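Local atomic coordinates of probable porin (Pseudomonas aeruginosa, PDB entry 2Y0H), a protein that probably acts as an outer-membrane porin, a beta-barrel channel through which small solutes cross the outer membrane. Residues A[117-122]-A[282-287]; A[141-146]-A[183-188]; A[165-170]-A[274-279]. All blocks are in the same frame, centred on the assembly; numbering follows the deposited sequence.

Contact 1: residues A[117-122]-A[282-287]; sequences VAFRDD and TPYVAN
T282 OG1 reaches the 117-122 segment mainly through a water 2.7 Å away, and three groups grip that water's oxygen. It donates to R120 O, accepts from D122 N and meets the T282 hydroxyl, so one solvent molecule links two backbone groups and a side chain. The chi1 of -52° sets OG1 anti to the carbonyl carbon, with D121 CA 3.6 Å off. The direct bond runs from T282 N to F119 O, 2.9 Å long with an N-H...O angle of 150°. A second water joins the same two residues, accepting from F119 N at 2.9 Å and donating to T282 O at 2.7 Å. Apolar contact comes from the F119 ring: CD1 lies 4.1 Å from T282 CB, and CD2 meets Y284 CD1 at 3.9 Å. The F119 and Y284 planes are only 19° apart but slid past each other. R228 makes a cation-pi contact with Y284, and R13 pairs with D122. With one direct bond and two water bridges, the chemistry implies a hydrated joint between the short strand 118-119 with the residues after it and the loop 282-287 near the middle of the barrel, consistent with a solvent-filled pore.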
loop_
_atom_site.group_PDB
_atom_site.type_symbol
_atom_site.label_atom_id
_atom_site.label_comp_id
_atom_site.label_asym_id
_atom_site.label_seq_id
_atom_site.Cartn_x
_atom_site.Cartn_y
_atom_site.Cartn_z
ATOM N N VAL A 117 7.752 -0.475 5.776
ATOM C CA VAL A 117 7.275 -1.075 7.019
ATOM C C VAL A 117 5.895 -0.569 7.484
ATOM O O VAL A 117 5.394 -0.979 8.545
ATOM C CB VAL A 117 8.298 -0.914 8.176
ATOM C CG1 VAL A 117 9.622 -1.557 7.802
ATOM C CG2 VAL A 117 8.489 0.565 8.558
ATOM N N ALA A 118 5.293 0.321 6.697
ATOM C CA ALA A 118 3.977 0.892 7.009
ATOM C C ALA A 118 3.427 1.589 5.767
ATOM O O ALA A 118 3.674 2.781 5.543
ATOM C CB ALA A 118 4.069 1.878 8.164
ATOM N N PHE A 119 2.702 0.829 4.954
ATOM C CA PHE A 119 2.201 1.333 3.690
ATOM C C PHE A 119 0.680 1.365 3.785
ATOM O O PHE A 119 0.024 0.328 3.666
ATOM C CB PHE A 119 2.657 0.440 2.536
ATOM C CG PHE A 119 2.642 1.129 1.200
ATOM C CD1 PHE A 119 1.456 1.299 0.511
ATOM C CD2 PHE A 119 3.812 1.626 0.649
ATOM C CE1 PHE A 119 1.435 1.946 -0.717
ATOM C CE2 PHE A 119 3.801 2.271 -0.574
ATOM C CZ PHE A 119 2.611 2.428 -1.259
ATOM N N ARG A 120 0.140 2.557 4.040
ATOM C CA ARG A 120 -1.275 2.715 4.350
ATOM C C ARG A 120 -2.145 2.236 3.189
ATOM O O ARG A 120 -1.836 2.453 2.022
ATOM C CB ARG A 120 -1.604 4.170 4.740
ATOM C CG ARG A 120 -1.857 5.090 3.550
ATOM C CD ARG A 120 -0.668 5.056 2.592
ATOM N NE ARG A 120 -1.060 5.092 1.177
ATOM C CZ ARG A 120 -2.092 5.783 0.716
ATOM N NH1 ARG A 120 -2.834 6.489 1.550
ATOM N NH2 ARG A 120 -2.378 5.780 -0.573
ATOM N N ASP A 121 -3.216 1.539 3.534
ATOM C CA ASP A 121 -4.141 0.988 2.563
ATOM C C ASP A 121 -4.897 2.079 1.811
ATOM O O ASP A 121 -5.350 3.054 2.415
ATOM C CB ASP A 121 -5.140 0.085 3.284
ATOM C CG ASP A 121 -6.250 -0.389 2.377
ATOM O OD1 ASP A 121 -5.957 -0.767 1.227
ATOM O OD2 ASP A 121 -7.412 -0.386 2.821
ATOM N N ASP A 122 -5.030 1.914 0.493
ATOM C CA ASP A 122 -5.904 2.777 -0.306
ATOM C C ASP A 122 -6.555 2.055 -1.479
ATOM O O ASP A 122 -6.858 2.674 -2.493
ATOM C CB ASP A 122 -5.171 4.015 -0.844
ATOM C CG ASP A 122 -6.139 5.027 -1.484
ATOM O OD1 ASP A 122 -7.236 5.237 -0.924
ATOM O OD2 ASP A 122 -5.805 5.613 -2.536
ATOM N N THR A 282 -1.185 -2.292 3.742
ATOM C CA THR A 282 -0.724 -3.036 2.577
ATOM C C THR A 282 0.666 -3.582 2.864
ATOM O O THR A 282 1.573 -2.815 3.181
ATOM C CB THR A 282 -0.650 -2.107 1.351
ATOM O OG1 THR A 282 -1.900 -1.418 1.198
ATOM C CG2 THR A 282 -0.328 -2.886 0.084
ATOM N N PRO A 283 0.834 -4.909 2.777
ATOM C CA PRO A 283 2.168 -5.500 2.925
ATOM C C PRO A 283 3.003 -5.103 1.704
ATOM O O PRO A 283 2.542 -5.250 0.572
ATOM C CB PRO A 283 1.896 -7.013 2.901
ATOM C CG PRO A 283 0.398 -7.182 2.881
ATOM C CD PRO A 283 -0.176 -5.903 2.380
ATOM N N TYR A 284 4.199 -4.580 1.930
ATOM C CA TYR A 284 5.024 -4.069 0.847
ATOM C C TYR A 284 5.766 -5.227 0.152
ATOM O O TYR A 284 6.967 -5.406 0.338
ATOM C CB TYR A 284 6.005 -3.039 1.420
ATOM C CG TYR A 284 6.736 -2.235 0.375
ATOM C CD1 TYR A 284 6.042 -1.405 -0.498
ATOM C CD2 TYR A 284 8.119 -2.320 0.248
ATOM C CE1 TYR A 284 6.715 -0.666 -1.469
ATOM C CE2 TYR A 284 8.799 -1.582 -0.712
ATOM C CZ TYR A 284 8.095 -0.763 -1.566
ATOM O OH TYR A 284 8.768 -0.032 -2.521
ATOM N N VAL A 285 5.031 -6.020 -0.628
ATOM C CA VAL A 285 5.548 -7.268 -1.175
ATOM C C VAL A 285 5.268 -7.451 -2.663
ATOM O O VAL A 285 4.217 -7.061 -3.161
ATOM C CB VAL A 285 4.995 -8.497 -0.418
ATOM C CG1 VAL A 285 5.289 -8.379 1.077
ATOM C CG2 VAL A 285 3.499 -8.679 -0.676
ATOM N N ALA A 286 6.228 -8.057 -3.354
ATOM C CA ALA A 286 6.130 -8.350 -4.785
ATOM C C ALA A 286 4.814 -8.994 -5.221
ATOM O O ALA A 286 4.188 -8.537 -6.163
ATOM C CB ALA A 286 7.304 -9.218 -5.218
ATOM N N ASN A 287 4.398 -10.053 -4.544
ATOM C CA ASN A 287 3.248 -10.827 -5.004
ATOM C C ASN A 287 1.901 -10.406 -4.407
ATOM O O ASN A 287 0.938 -11.178 -4.398
ATOM C CB ASN A 287 3.511 -12.329 -4.843
ATOM C CG ASN A 287 4.539 -12.838 -5.849
ATOM O OD1 ASN A 287 5.036 -12.061 -6.661
ATOM N ND2 ASN A 287 4.864 -14.139 -5.799
HETATM O O HOH W 1 2.911 -2.005 5.394
HETATM O O HOH W 2 -2.424 0.602 -0.486
#

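Contact 2: residues A[141-146]-A[183-188]; sequences EGLTLT and ATYAFT
L143 to L145 run antiparallel to A183 to Y185, with strand axes 4.8 Å apart at 175° and T144 paired to T184 by two reciprocal N-H...O bonds of 3.0 Å. A186 N donates to G142 O to extend the ladder (angle at H 161°), and CA-H...O contacts from L143, A183 and Y185 fill in between. On the face of T144 and T184 the two threonines lie side by side. T184 OG1, placed between its backbone N and carbonyl carbon by a chi1 of 57°, sits 3.4 Å from T144 CB; T144 OG1 bonds weakly to S138 OG. L143, L145, A183 and Y185 occupy the other face. There L145 CD2 packs on A183 CB at 3.6 Å, and L143 CD1 lies 3.4 Å from T184 O. The Y185 ring lies beside the G142 end of the strand: CD1 is 3.1 Å from G142 O, while E141 O and L143 CB lie at the ring's edge. A bound detergent about 5 Å from the A183 side chain is consistent with this face being the one turned to lipid. Antiparallel pairing of strands consecutive in the chain, with strand 191-200 following on beyond 178-186, is characteristic of the closed porin barrel wall.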
loop_
_atom_site.group_PDB
_atom_site.type_symbol
_atom_site.label_atom_id
_atom_site.label_comp_id
_atom_site.label_asym_id
_atom_site.label_seq_id
_atom_site.Cartn_x
_atom_site.Cartn_y
_atom_site.Cartn_z
ATOM N N GLU A 141 22.843 15.012 -1.054
ATOM C CA GLU A 141 22.499 14.518 -2.386
ATOM C C GLU A 141 22.265 13.014 -2.408
ATOM O O GLU A 141 23.096 12.247 -1.936
ATOM C CB GLU A 141 23.601 14.874 -3.392
ATOM C CG GLU A 141 23.671 16.353 -3.758
ATOM C CD GLU A 141 24.791 16.661 -4.745
ATOM O OE1 GLU A 141 25.344 15.712 -5.347
ATOM O OE2 GLU A 141 25.122 17.855 -4.913
ATOM N N GLY A 142 21.127 12.605 -2.957
ATOM C CA GLY A 142 20.828 11.194 -3.146
ATOM C C GLY A 142 20.448 10.435 -1.881
ATOM O O GLY A 142 20.258 9.216 -1.924
ATOM N N LEU A 143 20.330 11.144 -0.759
ATOM C CA LEU A 143 20.032 10.501 0.512
ATOM C C LEU A 143 18.767 11.040 1.150
ATOM O O LEU A 143 18.615 12.245 1.323
ATOM C CB LEU A 143 21.194 10.667 1.491
ATOM C CG LEU A 143 20.973 10.063 2.883
ATOM C CD1 LEU A 143 20.893 8.529 2.798
ATOM C CD2 LEU A 143 22.086 10.503 3.841
ATOM N N THR A 144 17.861 10.144 1.520
ATOM C CA THR A 144 16.670 10.550 2.257
ATOM C C THR A 144 16.602 9.806 3.574
ATOM O O THR A 144 16.675 8.583 3.612
ATOM C CB THR A 144 15.390 10.299 1.456
ATOM O OG1 THR A 144 15.502 10.961 0.193
ATOM C CG2 THR A 144 14.161 10.854 2.201
ATOM N N LEU A 145 16.488 10.547 4.661
ATOM C CA LEU A 145 16.436 9.928 5.966
ATOM C C LEU A 145 15.049 10.123 6.527
ATOM O O LEU A 145 14.449 11.186 6.362
ATOM C CB LEU A 145 17.484 10.542 6.895
ATOM C CG LEU A 145 18.928 10.414 6.396
ATOM C CD1 LEU A 145 19.905 11.029 7.381
ATOM C CD2 LEU A 145 19.292 8.954 6.100
ATOM N N THR A 146 14.537 9.092 7.184
ATOM C CA THR A 146 13.199 9.147 7.756
ATOM C C THR A 146 13.190 8.641 9.199
ATOM O O THR A 146 13.888 7.685 9.554
ATOM C CB THR A 146 12.198 8.332 6.917
ATOM O OG1 THR A 146 12.221 8.804 5.570
ATOM C CG2 THR A 146 10.775 8.469 7.478
ATOM N N ALA A 183 16.451 4.876 5.659
ATOM C CA ALA A 183 17.373 5.586 4.799
ATOM C C ALA A 183 17.257 4.995 3.423
ATOM O O ALA A 183 17.230 3.773 3.268
ATOM C CB ALA A 183 18.808 5.445 5.320
ATOM N N THR A 184 17.161 5.860 2.422
ATOM C CA THR A 184 17.250 5.427 1.037
ATOM C C THR A 184 18.417 6.159 0.400
ATOM O O THR A 184 18.585 7.356 0.600
ATOM C CB THR A 184 15.963 5.734 0.235
ATOM O OG1 THR A 184 15.682 7.137 0.308
ATOM C CG2 THR A 184 14.782 4.968 0.789
ATOM N N TYR A 185 19.229 5.436 -0.359
ATOM C CA TYR A 185 20.345 6.056 -1.054
ATOM C C TYR A 185 20.409 5.655 -2.521
ATOM O O TYR A 185 20.460 4.466 -2.837
ATOM C CB TYR A 185 21.682 5.729 -0.381
ATOM C CG TYR A 185 22.819 6.490 -1.023
ATOM C CD1 TYR A 185 22.842 7.881 -0.987
ATOM C CD2 TYR A 185 23.845 5.830 -1.695
ATOM C CE1 TYR A 185 23.862 8.601 -1.586
ATOM C CE2 TYR A 185 24.875 6.542 -2.298
ATOM C CZ TYR A 185 24.876 7.930 -2.235
ATOM O OH TYR A 185 25.882 8.659 -2.823
ATOM N N ALA A 186 20.410 6.651 -3.406
ATOM C CA ALA A 186 20.628 6.415 -4.838
ATOM C C ALA A 186 22.114 6.355 -5.158
ATOM O O ALA A 186 22.756 7.389 -5.325
ATOM C CB ALA A 186 19.969 7.496 -5.664
ATOM N N PHE A 187 22.667 5.150 -5.231
ATOM C CA PHE A 187 24.079 4.993 -5.573
ATOM C C PHE A 187 24.370 5.559 -6.962
ATOM O O PHE A 187 25.356 6.266 -7.168
ATOM C CB PHE A 187 24.497 3.526 -5.495
ATOM C CG PHE A 187 24.657 3.017 -4.089
ATOM C CD1 PHE A 187 25.790 3.314 -3.360
ATOM C CD2 PHE A 187 23.677 2.238 -3.503
ATOM C CE1 PHE A 187 25.945 2.845 -2.068
ATOM C CE2 PHE A 187 23.827 1.763 -2.214
ATOM C CZ PHE A 187 24.959 2.069 -1.496
ATOM N N THR A 188 23.502 5.230 -7.910
ATOM C CA THR A 188 23.551 5.806 -9.247
ATOM C C THR A 188 22.101 6.029 -9.617
ATOM O O THR A 188 21.216 5.637 -8.859
ATOM C CB THR A 188 24.223 4.853 -10.257
ATOM O OG1 THR A 188 23.297 3.835 -10.664
ATOM C CG2 THR A 188 25.462 4.204 -9.642
#

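Contact 3: residues A[165-170]-A[274-279]; sequences YIMGRD and FPVLNG
Y165 and N278 form the tight part of this contact: N278 CB lies over the centre of the Y165 ring, 3.5 Å from its centroid and close to the normal, a CH-pi contact. The amide stacks on the ring with planes 13° apart, ND2 reaching to 3.5 Å from CE1. A chi1 of 65° puts N278 CG between backbone N and carbonyl carbon; OD1 accepts Y165 N at 3.0 Å, the donor standing well above the carbonyl plane. N278 N returns a 2.8 Å bond to Y165 O, so the residues grip each other twice. Next to this pair, M167 N bonds V276 O at 2.8 Å, almost straight at 177°. Packing is looser where the bent M167 chain brings SD to 3.8 Å from G279 N, although M167 CB meets V276 CG2 at 3.6 Å. Here a water bridges M167 O and V276 N, and the type II turn from I166 to R169 carries the exposed G168 out of the contact. I166 and P275 meet more distantly, on the side near the wall. Both segments are loops lying against the barrel: I166 and L277 touch Y204 of strand 204-216, Q206 there bonds P275 O, and P275 packs on N245 of strand 244-256.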
loop_
_atom_site.group_PDB
_atom_site.type_symbol
_atom_site.label_atom_id
_atom_site.label_comp_id
_atom_site.label_asym_id
_atom_site.label_seq_id
_atom_site.Cartn_x
_atom_site.Cartn_y
_atom_site.Cartn_z
ATOM N N TYR A 165 -1.743 -3.385 16.286
ATOM C CA TYR A 165 -1.378 -4.767 16.551
ATOM C C TYR A 165 -1.074 -5.427 15.214
ATOM O O TYR A 165 -1.355 -4.853 14.165
ATOM C CB TYR A 165 -2.492 -5.491 17.331
ATOM C CG TYR A 165 -3.868 -5.449 16.671
ATOM C CD1 TYR A 165 -4.715 -4.355 16.841
ATOM C CD2 TYR A 165 -4.305 -6.497 15.869
ATOM C CE1 TYR A 165 -5.966 -4.317 16.246
ATOM C CE2 TYR A 165 -5.544 -6.469 15.267
ATOM C CZ TYR A 165 -6.371 -5.379 15.456
ATOM O OH TYR A 165 -7.600 -5.357 14.847
ATOM N N ILE A 166 -0.464 -6.606 15.242
ATOM C CA ILE A 166 -0.221 -7.356 14.015
ATOM C C ILE A 166 -1.559 -7.797 13.450
ATOM O O ILE A 166 -2.393 -8.332 14.184
ATOM C CB ILE A 166 0.657 -8.603 14.256
ATOM C CG1 ILE A 166 2.085 -8.196 14.675
ATOM C CG2 ILE A 166 0.638 -9.518 13.011
ATOM C CD1 ILE A 166 2.903 -9.324 15.318
ATOM N N MET A 167 -1.756 -7.565 12.152
ATOM C CA MET A 167 -2.976 -7.983 11.457
ATOM C C MET A 167 -3.220 -9.479 11.649
ATOM O O MET A 167 -2.362 -10.296 11.303
ATOM C CB MET A 167 -2.848 -7.694 9.961
ATOM C CG MET A 167 -4.096 -8.018 9.132
ATOM S SD MET A 167 -5.426 -6.805 9.321
ATOM C CE MET A 167 -6.178 -7.319 10.872
ATOM N N GLY A 168 -4.382 -9.833 12.195
ATOM C CA GLY A 168 -4.694 -11.229 12.481
ATOM C C GLY A 168 -4.539 -11.646 13.940
ATOM O O GLY A 168 -4.888 -12.770 14.299
ATOM N N ARG A 169 -4.035 -10.758 14.795
ATOM C CA ARG A 169 -3.846 -11.121 16.208
ATOM C C ARG A 169 -4.726 -10.347 17.222
ATOM O O ARG A 169 -5.627 -9.596 16.838
ATOM C CB ARG A 169 -2.348 -11.102 16.602
ATOM C CG ARG A 169 -1.389 -11.086 15.412
ATOM C CD ARG A 169 -0.324 -12.195 15.396
ATOM N NE ARG A 169 0.608 -12.131 16.508
ATOM C CZ ARG A 169 1.802 -12.734 16.561
ATOM N NH1 ARG A 169 2.266 -13.451 15.551
ATOM N NH2 ARG A 169 2.549 -12.611 17.649
ATOM N N ASP A 170 -4.446 -10.543 18.512
ATOM C CA ASP A 170 -5.290 -10.051 19.618
ATOM C C ASP A 170 -5.399 -8.515 19.733
ATOM O O ASP A 170 -4.474 -7.843 20.221
ATOM C CB ASP A 170 -4.786 -10.647 20.945
ATOM C CG ASP A 170 -5.669 -10.289 22.137
ATOM O OD1 ASP A 170 -6.731 -9.645 21.945
ATOM O OD2 ASP A 170 -5.289 -10.659 23.278
ATOM N N PHE A 274 3.768 -13.054 7.301
ATOM C CA PHE A 274 4.402 -11.746 7.310
ATOM C C PHE A 274 3.595 -10.731 8.137
ATOM O O PHE A 274 2.426 -10.476 7.843
ATOM C CB PHE A 274 4.562 -11.244 5.873
ATOM C CG PHE A 274 5.244 -9.913 5.767
ATOM C CD1 PHE A 274 6.530 -9.735 6.284
ATOM C CD2 PHE A 274 4.608 -8.836 5.145
ATOM C CE1 PHE A 274 7.174 -8.516 6.186
ATOM C CE2 PHE A 274 5.241 -7.597 5.037
ATOM C CZ PHE A 274 6.532 -7.434 5.556
ATOM N N PRO A 275 4.220 -10.151 9.172
ATOM C CA PRO A 275 3.534 -9.173 10.032
ATOM C C PRO A 275 3.299 -7.839 9.329
ATOM O O PRO A 275 4.246 -7.247 8.797
ATOM C CB PRO A 275 4.513 -8.981 11.194
ATOM C CG PRO A 275 5.442 -10.184 11.128
ATOM C CD PRO A 275 5.557 -10.497 9.683
ATOM N N VAL A 276 2.043 -7.399 9.305
ATOM C CA VAL A 276 1.703 -6.025 8.944
ATOM C C VAL A 276 0.851 -5.440 10.045
ATOM O O VAL A 276 0.201 -6.184 10.788
ATOM C CB VAL A 276 0.921 -5.939 7.607
ATOM C CG1 VAL A 276 1.856 -6.154 6.433
ATOM C CG2 VAL A 276 -0.228 -6.961 7.576
ATOM N N LEU A 277 0.848 -4.111 10.151
ATOM C CA LEU A 277 -0.051 -3.413 11.071
ATOM C C LEU A 277 -1.522 -3.678 10.729
ATOM O O LEU A 277 -1.882 -3.817 9.558
ATOM C CB LEU A 277 0.222 -1.905 11.051
ATOM C CG LEU A 277 1.607 -1.475 11.553
ATOM C CD1 LEU A 277 1.849 0.020 11.338
ATOM C CD2 LEU A 277 1.773 -1.844 13.024
ATOM N N ASN A 278 -2.365 -3.738 11.757
ATOM C CA ASN A 278 -3.801 -3.952 11.580
ATOM C C ASN A 278 -4.439 -2.826 10.765
ATOM O O ASN A 278 -3.867 -1.743 10.625
ATOM C CB ASN A 278 -4.484 -3.989 12.943
ATOM C CG ASN A 278 -4.395 -2.660 13.640
ATOM O OD1 ASN A 278 -3.310 -2.237 14.047
ATOM N ND2 ASN A 278 -5.517 -1.954 13.721
ATOM N N GLY A 279 -5.636 -3.081 10.245
ATOM C CA GLY A 279 -6.360 -2.098 9.455
ATOM C C GLY A 279 -6.144 -2.298 7.964
ATOM O O GLY A 279 -6.247 -1.361 7.180
HETATM O O HOH W 3 -0.045 -9.876 9.777
#

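Contact 2 is wall, contact 3 joins two loops, and contact 1 joins a short strand and the residues after it to a loop. The centre of contact 1 lies about 4 Å from the chain centre, against 15 Å for contact 3 and 21 Å for contact 2. Contacts 1 and 3 share the loop between strands 259-269 and 300-309 and touch directly, P283 CA lying 3.6 Å from V276 CG1; contact 2 stays apart from both. Contacts 1 and 2 are both surface contacts, contact 1 despite its central position, and contact 3 is partly buried. Chemistry follows place: regular backbone bonding with a probably lipid-facing apolar side in contact 2, mainly direct bonds and a stack, with one bridging water, in contact 3, and largely water-mediated joints in contact 1.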